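Local coordinates for protein phenazine-1-carboxylate N-methyltransferase (Pseudomonas aeruginosa, PDB 2IP2) that transfers a methyl group from S-adenosyl-L-methionine to phenazine-1-carboxylate, giving 5-methylphenazine-1-carboxylate on the route to the virulence pigment pyocyanin, at residues Gly120-Gly123 with Phe124-Ala127. Sequence-based numbering, arbitrary orientation.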
# COMPACT_ATOMS: atom_id res chain seq x y z
N GLY A 120 -20.80 2.47 8.98
CA GLY A 120 -20.44 3.65 9.74
C GLY A 120 -19.67 3.41 11.03
O GLY A 120 -19.25 4.38 11.67
N THR A 121 -19.45 2.14 11.41
CA THR A 121 -18.65 1.82 12.58
C THR A 121 -17.20 1.82 12.10
O THR A 121 -16.88 1.17 11.14
CB THR A 121 -19.01 0.43 13.12
OG1 THR A 121 -20.42 0.38 13.38
CG2 THR A 121 -18.22 0.09 14.43
N PRO A 122 -16.32 2.59 12.74
CA PRO A 122 -14.91 2.68 12.33
C PRO A 122 -14.30 1.27 12.28
O PRO A 122 -14.65 0.43 13.09
CB PRO A 122 -14.28 3.53 13.43
CG PRO A 122 -15.48 4.43 13.81
CD PRO A 122 -16.61 3.46 13.90
N GLY A 123 -13.45 1.00 11.29
CA GLY A 123 -12.76 -0.30 11.23
C GLY A 123 -12.01 -0.63 12.51
O GLY A 123 -11.98 -1.80 12.92
N PHE A 124 -11.47 0.39 13.17
CA PHE A 124 -10.78 0.11 14.45
C PHE A 124 -11.79 -0.58 15.43
O PHE A 124 -11.49 -1.61 16.04
CB PHE A 124 -10.18 1.34 15.12
CG PHE A 124 -9.37 0.98 16.35
CD1 PHE A 124 -10.02 0.75 17.61
CD2 PHE A 124 -8.00 0.75 16.23
CE1 PHE A 124 -9.28 0.35 18.75
CE2 PHE A 124 -7.23 0.38 17.37
CZ PHE A 124 -7.89 0.14 18.64
N GLU A 125 -12.96 0.01 15.56
CA GLU A 125 -14.00 -0.54 16.45
C GLU A 125 -14.45 -1.94 16.00
O GLU A 125 -14.65 -2.87 16.83
CB GLU A 125 -15.17 0.42 16.50
CG GLU A 125 -16.27 -0.12 17.51
CD GLU A 125 -17.25 0.93 17.93
OE1 GLU A 125 -17.06 2.11 17.62
OE2 GLU A 125 -18.21 0.53 18.63
N LEU A 126 -14.65 -2.11 14.67
CA LEU A 126 -14.95 -3.46 14.18
C LEU A 126 -13.89 -4.49 14.56
O LEU A 126 -14.22 -5.60 15.00
CB LEU A 126 -15.25 -3.48 12.69
CG LEU A 126 -16.52 -2.70 12.28
CD1 LEU A 126 -16.52 -2.64 10.74
CD2 LEU A 126 -17.83 -3.37 12.78
N ALA A 127 -12.62 -4.12 14.36
CA ALA A 127 -11.47 -5.00 14.59
C ALA A 127 -11.25 -5.34 16.08
O ALA A 127 -10.85 -6.46 16.41
CB ALA A 127 -10.18 -4.34 14.08
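T121 sets its methyl group over the start of helix 123-128, against the side chains of E125 and L126. A chi1 of -55° puts OG1 beside the backbone N and CG2 anti to it, which turns the methyl toward the helix. CG2 lies 3.7 Å from E125 CG, and the two side chains cross at about a right angle, the methyl meeting E125 from CB to the carboxylate. E125 also runs side by side with P122, pointing the same way, and its OE1 comes 4.0 Å from P122 CD. L126 meets the same methyl from another direction, CD2 being 3.9 Å from T121 CG2, and its CD1 approaches the carbonyl O of T121.

P122 occupies the N-cap position. Its carbonyl O accepts the first helical bond, from L126 N at 3.0 Å with an N-H...O angle of 167°, the donor lying in the carbonyl plane. The buried G123 follows: its O takes A127 N at 2.8 Å and 161°, nearly along the C=O direction, and A127 CB sits 3.3 Å from G123 O. F124 turns away from the loop and stacks on F128, with F132 and Y135 edge-to-face to it, while L126 reaches back to helix 113-119. The contact thus starts a short helix after a brief link in which G120, at positive phi, ends helix 113-119: main-chain bonds set the first turn, and the T121 methyl packs against its E125 and L126.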